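Local coordinates for protein sulfate transporter/antisigma-factor antagonist STAS (Planctomyces limnophilus, PDB 3T6O) that probably acts as an anti-sigma factor antagonist, a STAS-domain protein of the kind that regulates transcription by relieving the inhibition of a sigma factor, at residues I7-E12 and A36-A41; S64-L69 and Q98-D103. All coordinates share one frame; numbering follows the deposited sequence. Where two conformers were deposited one is given.

Contact 1: I7-E12 and A36-A41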
ATOM      1  N   ILE A   7     -22.288  -4.563  -6.650  1.00 30.59           N
ATOM      2  CA  ILE A   7     -22.786  -5.005  -5.361  1.00 28.45           C
ATOM      3  C   ILE A   7     -24.192  -4.445  -5.216  1.00 27.40           C
ATOM      4  O   ILE A   7     -24.555  -3.554  -5.930  1.00 27.20           O
ATOM      5  CB  ILE A   7     -21.918  -4.523  -4.166  1.00 26.62           C
ATOM      6  CG1 ILE A   7     -21.634  -3.028  -4.265  1.00 27.99           C
ATOM      7  CG2 ILE A   7     -20.646  -5.377  -4.041  1.00 25.73           C
ATOM      8  CD1 ILE A   7     -21.032  -2.424  -3.010  1.00 26.04           C
ATOM      9  N   ARG A   8     -24.961  -4.985  -4.291  1.00 26.54           N
ATOM     10  CA  ARG A   8     -26.202  -4.323  -3.911  0.50 26.79           C
ATOM     11  C   ARG A   8     -26.110  -3.816  -2.491  1.00 24.34           C
ATOM     12  O   ARG A   8     -25.547  -4.437  -1.594  1.00 23.24           O
ATOM     13  CB  ARG A   8     -27.444  -5.168  -4.147  0.50 28.59           C
ATOM     14  CG  ARG A   8     -27.347  -6.625  -3.825  0.50 31.85           C
ATOM     15  CD  ARG A   8     -28.776  -7.230  -3.651  0.50 36.80           C
ATOM     16  NE  ARG A   8     -28.762  -8.496  -2.907  0.50 38.16           N
ATOM     17  CZ  ARG A   8     -29.142  -8.595  -1.641  0.50 38.32           C
ATOM     18  NH1 ARG A   8     -29.095  -9.770  -1.014  0.50 38.42           N
ATOM     19  NH2 ARG A   8     -29.551  -7.498  -1.010  0.50 36.33           N
ATOM     20  N   VAL A   9     -26.593  -2.598  -2.302  1.00 23.39           N
ATOM     21  CA  VAL A   9     -26.472  -1.919  -1.020  1.00 21.53           C
ATOM     22  C   VAL A   9     -27.886  -1.786  -0.469  1.00 22.18           C
ATOM     23  O   VAL A   9     -28.728  -1.209  -1.113  1.00 22.66           O
ATOM     24  CB  VAL A   9     -25.811  -0.530  -1.160  1.00 22.63           C
ATOM     25  CG1 VAL A   9     -25.785   0.201   0.178  1.00 22.53           C
ATOM     26  CG2 VAL A   9     -24.329  -0.624  -1.769  1.00 19.04           C
ATOM     27  N   THR A  10     -28.141  -2.328   0.716  1.00 21.27           N
ATOM     28  CA  THR A  10     -29.475  -2.191   1.350  1.00 22.04           C
ATOM     29  C   THR A  10     -29.315  -1.596   2.753  1.00 21.46           C
ATOM     30  O   THR A  10     -28.227  -1.614   3.347  1.00 20.46           O
ATOM     31  CB  THR A  10     -30.186  -3.530   1.428  1.00 23.19           C
ATOM     32  OG1 THR A  10     -29.269  -4.492   1.940  1.00 23.93           O
ATOM     33  CG2 THR A  10     -30.730  -4.017   0.029  1.00 22.80           C
ATOM     34  N   HIS A  11     -30.370  -0.968   3.233  1.00 22.61           N
ATOM     35  CA  HIS A  11     -30.395  -0.429   4.563  1.00 22.98           C
ATOM     36  C   HIS A  11     -31.338  -1.271   5.371  1.00 23.77           C
ATOM     37  O   HIS A  11     -32.515  -1.326   5.074  1.00 24.70           O
ATOM     38  CB  HIS A  11     -30.916   0.986   4.501  1.00 25.12           C
ATOM     39  CG  HIS A  11     -29.950   1.950   3.904  1.00 26.03           C
ATOM     40  ND1 HIS A  11     -28.765   2.281   4.515  1.00 29.01           N
ATOM     41  CD2 HIS A  11     -29.987   2.640   2.742  1.00 31.46           C
ATOM     42  CE1 HIS A  11     -28.102   3.130   3.746  1.00 33.53           C
ATOM     43  NE2 HIS A  11     -28.836   3.385   2.677  1.00 33.84           N
ATOM     44  N   GLU A  12     -30.818  -1.933   6.387  1.00 22.95           N
ATOM     45  CA  GLU A  12     -31.594  -2.864   7.171  1.00 24.53           C
ATOM     46  C   GLU A  12     -31.271  -2.605   8.631  1.00 23.71           C
ATOM     47  O   GLU A  12     -30.130  -2.724   9.048  1.00 21.02           O
ATOM     48  CB  GLU A  12     -31.241  -4.299   6.748  1.00 24.66           C
ATOM     49  CG  GLU A  12     -31.438  -4.546   5.262  1.00 28.44           C
ATOM     50  CD  GLU A  12     -31.223  -6.022   4.854  1.00 33.05           C
ATOM     51  OE1 GLU A  12     -31.691  -6.921   5.593  1.00 34.39           O
ATOM     52  OE2 GLU A  12     -30.616  -6.264   3.785  1.00 28.75           O
ATOM     53  N   ALA A  36     -15.797  -0.957  -6.513  1.00 22.16           N
ATOM     54  CA  ALA A  36     -15.105  -0.091  -5.536  1.00 22.21           C
ATOM     55  C   ALA A  36     -15.863   1.179  -5.286  1.00 22.42           C
ATOM     56  O   ALA A  36     -16.071   1.576  -4.131  1.00 21.14           O
ATOM     57  CB  ALA A  36     -13.677   0.235  -5.997  1.00 22.58           C
ATOM     58  N   SER A  37     -16.332   1.775  -6.376  1.00 24.51           N
ATOM     59  CA  SER A  37     -17.040   3.037  -6.322  1.00 26.74           C
ATOM     60  C   SER A  37     -18.380   2.996  -5.548  1.00 26.09           C
ATOM     61  O   SER A  37     -18.643   3.821  -4.660  1.00 26.57           O
ATOM     62  CB  SER A  37     -17.211   3.552  -7.757  1.00 29.33           C
ATOM     63  OG  SER A  37     -18.033   4.677  -7.760  1.00 32.99           O
ATOM     64  N   THR A  38     -19.211   2.019  -5.847  1.00 25.83           N
ATOM     65  CA  THR A  38     -20.457   1.844  -5.108  1.00 25.25           C
ATOM     66  C   THR A  38     -20.153   1.511  -3.644  1.00 23.24           C
ATOM     67  O   THR A  38     -20.753   2.064  -2.746  1.00 22.38           O
ATOM     68  CB  THR A  38     -21.328   0.753  -5.808  1.00 26.35           C
ATOM     69  OG1 THR A  38     -21.566   1.201  -7.132  1.00 26.84           O
ATOM     70  CG2 THR A  38     -22.677   0.539  -5.155  1.00 25.27           C
ATOM     71  N   PHE A  39     -19.178   0.635  -3.409  1.00 22.17           N
ATOM     72  CA  PHE A  39     -18.821   0.256  -2.084  1.00 20.10           C
ATOM     73  C   PHE A  39     -18.369   1.435  -1.222  1.00 21.05           C
ATOM     74  O   PHE A  39     -18.874   1.658  -0.089  1.00 19.89           O
ATOM     75  CB  PHE A  39     -17.746  -0.814  -2.154  1.00 20.41           C
ATOM     76  CG  PHE A  39     -17.213  -1.206  -0.833  1.00 19.74           C
ATOM     77  CD1 PHE A  39     -17.958  -2.028   0.002  1.00 24.11           C
ATOM     78  CD2 PHE A  39     -15.975  -0.775  -0.401  1.00 19.00           C
ATOM     79  CE1 PHE A  39     -17.474  -2.408   1.259  1.00 24.61           C
ATOM     80  CE2 PHE A  39     -15.475  -1.156   0.849  1.00 17.45           C
ATOM     81  CZ  PHE A  39     -16.232  -1.950   1.692  1.00 21.46           C
ATOM     82  N   LEU A  40     -17.417   2.207  -1.750  1.00 21.51           N
ATOM     83  CA  LEU A  40     -16.871   3.317  -0.981  1.00 22.18           C
ATOM     84  C   LEU A  40     -17.926   4.413  -0.784  1.00 22.44           C
ATOM     85  O   LEU A  40     -17.997   5.013   0.275  1.00 21.68           O
ATOM     86  CB  LEU A  40     -15.567   3.864  -1.614  1.00 23.50           C
ATOM     87  CG  LEU A  40     -14.356   2.923  -1.593  1.00 23.91           C
ATOM     88  CD1 LEU A  40     -13.192   3.586  -2.272  1.00 29.22           C
ATOM     89  CD2 LEU A  40     -13.960   2.547  -0.180  1.00 25.52           C
ATOM     90  N   ALA A  41     -18.794   4.627  -1.760  1.00 23.52           N
ATOM     91  CA  ALA A  41     -19.835   5.658  -1.588  1.00 25.87           C
ATOM     92  C   ALA A  41     -20.844   5.222  -0.504  1.00 25.39           C
ATOM     93  O   ALA A  41     -21.379   6.063   0.178  1.00 27.32           O
ATOM     94  CB  ALA A  41     -20.565   6.009  -2.952  1.00 26.73           C
TER

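Contact 2: S64-L69 and Q98-D103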
ATOM      1  N   SER A  64      -6.788  -8.260  -3.175  1.00 24.13           N
ATOM      2  CA  SER A  64      -7.423  -7.076  -3.784  1.00 24.79           C
ATOM      3  C   SER A  64      -8.716  -6.742  -3.056  1.00 22.13           C
ATOM      4  O   SER A  64      -8.987  -5.593  -2.761  1.00 20.82           O
ATOM      5  CB  SER A  64      -7.835  -7.331  -5.230  1.00 26.47           C
ATOM      6  OG  SER A  64      -6.740  -7.641  -5.993  1.00 30.54           O
ATOM      7  N   PHE A  65      -9.504  -7.767  -2.761  1.00 21.53           N
ATOM      8  CA  PHE A  65     -10.757  -7.552  -2.085  1.00 20.13           C
ATOM      9  C   PHE A  65     -10.555  -7.196  -0.627  1.00 20.28           C
ATOM     10  O   PHE A  65     -11.245  -6.323  -0.110  1.00 20.23           O
ATOM     11  CB  PHE A  65     -11.640  -8.761  -2.223  1.00 20.88           C
ATOM     12  CG  PHE A  65     -13.001  -8.595  -1.580  1.00 18.66           C
ATOM     13  CD1 PHE A  65     -13.892  -7.630  -2.031  1.00 17.97           C
ATOM     14  CD2 PHE A  65     -13.373  -9.384  -0.519  1.00 19.22           C
ATOM     15  CE1 PHE A  65     -15.168  -7.513  -1.431  1.00 18.51           C
ATOM     16  CE2 PHE A  65     -14.625  -9.275   0.080  1.00 17.37           C
ATOM     17  CZ  PHE A  65     -15.531  -8.331  -0.395  1.00 16.34           C
ATOM     18  N   ILE A  66      -9.604  -7.822   0.047  1.00 21.14           N
ATOM     19  CA  ILE A  66      -9.351  -7.477   1.435  1.00 21.78           C
ATOM     20  C   ILE A  66      -8.908  -6.025   1.523  1.00 22.52           C
ATOM     21  O   ILE A  66      -9.302  -5.319   2.442  1.00 22.74           O
ATOM     22  CB  ILE A  66      -8.310  -8.396   2.107  1.00 23.37           C
ATOM     23  CG1 ILE A  66      -8.882  -9.815   2.243  1.00 24.85           C
ATOM     24  CG2 ILE A  66      -7.972  -7.883   3.514  1.00 22.19           C
ATOM     25  CD1 ILE A  66      -7.916 -10.771   2.971  1.00 26.23           C
ATOM     26  N   GLU A  67      -8.078  -5.605   0.575  1.00 23.28           N
ATOM     27  CA  GLU A  67      -7.642  -4.227   0.477  1.00 25.39           C
ATOM     28  C   GLU A  67      -8.830  -3.255   0.325  1.00 22.90           C
ATOM     29  O   GLU A  67      -8.880  -2.230   1.006  1.00 22.04           O
ATOM     30  CB  GLU A  67      -6.705  -4.030  -0.711  1.00 26.86           C
ATOM     31  CG  GLU A  67      -5.315  -4.462  -0.458  1.00 34.36           C
ATOM     32  CD  GLU A  67      -4.428  -4.390  -1.727  1.00 41.09           C
ATOM     33  OE1 GLU A  67      -4.888  -3.823  -2.782  1.00 43.46           O
ATOM     34  OE2 GLU A  67      -3.294  -4.909  -1.625  1.00 42.41           O
ATOM     35  N   LEU A  68      -9.770  -3.584  -0.547  1.00 21.37           N
ATOM     36  CA  LEU A  68     -10.984  -2.730  -0.648  1.00 20.41           C
ATOM     37  C   LEU A  68     -11.722  -2.630   0.672  1.00 19.59           C
ATOM     38  O   LEU A  68     -12.114  -1.553   1.087  1.00 19.76           O
ATOM     39  CB  LEU A  68     -11.957  -3.248  -1.694  1.00 20.64           C
ATOM     40  CG  LEU A  68     -13.209  -2.369  -1.972  1.00 18.59           C
ATOM     41  CD1 LEU A  68     -12.853  -0.922  -2.369  1.00 16.32           C
ATOM     42  CD2 LEU A  68     -14.018  -3.039  -3.059  1.00 20.15           C
ATOM     43  N   LEU A  69     -11.940  -3.769   1.325  1.00 19.61           N
ATOM     44  CA  LEU A  69     -12.662  -3.797   2.601  1.00 19.01           C
ATOM     45  C   LEU A  69     -11.988  -2.875   3.653  1.00 19.94           C
ATOM     46  O   LEU A  69     -12.665  -2.143   4.415  1.00 20.74           O
ATOM     47  CB  LEU A  69     -12.802  -5.221   3.095  1.00 19.13           C
ATOM     48  CG  LEU A  69     -13.748  -6.255   2.415  1.00 21.30           C
ATOM     49  CD1 LEU A  69     -13.850  -7.538   3.248  1.00 19.20           C
ATOM     50  CD2 LEU A  69     -15.117  -5.723   2.180  1.00 21.00           C
ATOM     51  N   GLN A  98      -7.970 -15.923   7.543  1.00 28.36           N
ATOM     52  CA  GLN A  98      -7.033 -16.324   8.580  1.00 30.97           C
ATOM     53  C   GLN A  98      -5.566 -15.941   8.246  1.00 32.49           C
ATOM     54  O   GLN A  98      -4.732 -15.963   9.132  1.00 33.79           O
ATOM     55  CB  GLN A  98      -7.133 -17.837   8.849  1.00 32.52           C
ATOM     56  CG  GLN A  98      -8.358 -18.243   9.675  1.00 34.22           C
ATOM     57  CD  GLN A  98      -8.594 -19.740   9.733  1.00 40.19           C
ATOM     58  OE1 GLN A  98      -9.586 -20.194  10.324  1.00 45.66           O
ATOM     59  NE2 GLN A  98      -7.694 -20.521   9.136  1.00 41.94           N
ATOM     60  N   VAL A  99      -5.281 -15.603   6.988  1.00 31.94           N
ATOM     61  CA  VAL A  99      -3.921 -15.169   6.561  1.00 34.79           C
ATOM     62  C   VAL A  99      -3.674 -13.742   7.035  1.00 36.12           C
ATOM     63  O   VAL A  99      -2.556 -13.364   7.314  1.00 37.12           O
ATOM     64  CB  VAL A  99      -3.784 -15.247   5.023  1.00 33.87           C
ATOM     65  CG1 VAL A  99      -2.419 -14.721   4.537  1.00 34.22           C
ATOM     66  CG2 VAL A  99      -3.992 -16.667   4.579  1.00 32.99           C
ATOM     67  N   THR A 100      -4.746 -12.949   7.125  1.00 36.41           N
ATOM     68  CA  THR A 100      -4.626 -11.544   7.496  1.00 38.03           C
ATOM     69  C   THR A 100      -5.040 -11.348   8.922  1.00 38.78           C
ATOM     70  O   THR A 100      -5.799 -12.128   9.478  1.00 39.97           O
ATOM     71  CB  THR A 100      -5.525 -10.634   6.653  1.00 37.14           C
ATOM     72  OG1 THR A 100      -5.140  -9.260   6.877  1.00 41.51           O
ATOM     73  CG2 THR A 100      -6.976 -10.847   7.006  1.00 34.44           C
ATOM     74  N   HIS A 101      -4.601 -10.259   9.516  1.00 39.13           N
ATOM     75  CA  HIS A 101      -4.903 -10.073  10.922  1.00 38.68           C
ATOM     76  C   HIS A 101      -5.980  -9.027  11.103  1.00 35.94           C
ATOM     77  O   HIS A 101      -6.550  -8.941  12.180  1.00 35.25           O
ATOM     78  CB  HIS A 101      -3.638  -9.667  11.643  1.00 41.40           C
ATOM     79  CG  HIS A 101      -2.538 -10.671  11.518  1.00 44.53           C
ATOM     80  ND1 HIS A 101      -2.476 -11.792  12.323  1.00 43.89           N
ATOM     81  CD2 HIS A 101      -1.454 -10.718  10.708  1.00 43.19           C
ATOM     82  CE1 HIS A 101      -1.407 -12.494  12.002  1.00 46.89           C
ATOM     83  NE2 HIS A 101      -0.763 -11.861  11.033  1.00 47.81           N
ATOM     84  N   ILE A 102      -6.262  -8.245  10.059  1.00 33.32           N
ATOM     85  CA  ILE A 102      -7.185  -7.115  10.191  1.00 31.70           C
ATOM     86  C   ILE A 102      -8.646  -7.521  10.594  1.00 30.79           C
ATOM     87  O   ILE A 102      -9.318  -6.804  11.329  1.00 29.52           O
ATOM     88  CB  ILE A 102      -7.212  -6.200   8.923  1.00 29.70           C
ATOM     89  CG1 ILE A 102      -7.969  -4.919   9.213  1.00 26.93           C
ATOM     90  CG2 ILE A 102      -7.812  -6.860   7.730  1.00 29.35           C
ATOM     91  CD1 ILE A 102      -7.381  -4.134  10.395  1.00 29.82           C
ATOM     92  N   ASP A 103      -9.096  -8.676  10.142  1.00 30.49           N
ATOM     93  CA  ASP A 103     -10.453  -9.094  10.452  1.00 31.07           C
ATOM     94  C   ASP A 103     -10.660  -9.426  11.931  1.00 32.88           C
ATOM     95  O   ASP A 103     -11.793  -9.601  12.355  1.00 32.78           O
ATOM     96  CB  ASP A 103     -10.855 -10.280   9.578  1.00 31.32           C
ATOM     97  CG  ASP A 103     -10.055 -11.506   9.876  1.00 33.35           C
ATOM     98  OD1 ASP A 103      -8.830 -11.408   9.947  1.00 37.11           O
ATOM     99  OD2 ASP A 103     -10.661 -12.575  10.063  1.00 36.92           O
TER

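Contact 1: I7-E12 and A36-A41
Ile7 and Val9 make a small apolar strand-to-helix contact with Thr38 and Phe39, where edge strand 8-12 and Ile7, the residue just ahead of it, meet the C-terminal half of helix 29-41. Ile7 does most of the work. Its CG1 is set between the backbone N and the carbonyl carbon (chi1 49°), and the extended arm then carries CD1 over the helix backbone, 3.6 Å from Phe39 CA. That methyl also lies 3.8 Å from Phe39 CB, at the edge of the ring and near its plane, while the ring itself packs on Leu68 and Leu69 of helix 63-76. Threonine suits the position before Phe39 because it is two-sided: Thr38 OG1 hydrogen-bonds Asp6 OD2, and its methyl CG2 serves the apolar seam, 3.8 Å from Ile7 CG1 and 3.9 Å from Val9 CG2. Ile7 and Val9 both run alongside Thr38, pointing the other way. With an alanine here in place of Ile7, the backbone of Phe39 and the Thr38 methyl would probably lose their main apolar neighbour from this segment, opening a gap beside the helix. Helix 29-41 thus packs against the edge strand of the domain's mixed sheet, as in the alpha/beta STAS fold.

Contact 2: S64-L69 and Q98-D103
No flat group stands between Ile66 and Thr100, whose meeting is purely aliphatic; the ring of this helical turn belongs to Phe65, one position before Ile66. One face of that ring carries Leu69 CG, 3.9 Å above the plane and offset toward the rim, and the ring also meets Phe61, with the two planes at about 55°. In the STAS fold described here, Phe65 and Leu69 thus occupy the inner side of helix 63-76, whereas Ile66 turns to the loop that follows helix 91-97.

Isoleucine suits this place because its two branches can serve two partners. CG1 is anti to the carbonyl carbon (chi1 -67°) and continues nearly straight, sending CD1 out to Thr100, where the side chains approach tip to tip with CD1 and Thr100 CG2 4.1 Å apart. The shorter branch, CG2, faces Ile102 instead. On the loop, Thr100 has OG1 anti to its backbone N, which places the methyl between the backbone N and the carbonyl carbon, and it is this methyl that meets Ile66 CD1. Ile102 lies at the start of a 3-10 segment.

The contact lies at a subunit interface, where His101 of a second subunit and Val99 of a third also pack on Ile66. Polar bonds with the third subunit flank it: Ser64 OG hydrogen-bonds Glu95 OE2 of the third subunit, and Gln98 NE2 hydrogen-bonds Ser63 OG of the same subunit.

Van der Waals packing alone therefore joins the two segments, and its second point is a pair of methyl carbons, Ile66 CG2 and Ile102 CG2, 4.3 Å apart.

From the N terminus, the chain lays down edge strand 8-12, returns through strand 15-19, and contact 1 closes a loop of 23 intervening residues when helix 29-41 reaches the strand's beginning. Contact 2 opens only afterwards: the rest of helix 63-76, strand 83-87 and helix 91-97 lie between 64-69 and 98-103, which folds back on it. The two loops therefore follow in series, neither nesting nor crossing, with contact centres about 18 Å apart on opposite sides of the chain's centre. Side-by-side helices bridge them: Phe39 CE2 lies 3.4 Å from Leu68 O, and Ala36 CB 3.9 Å from Leu68 CD1. Together they tie sheet edge, two helices and the interface loop into one domain.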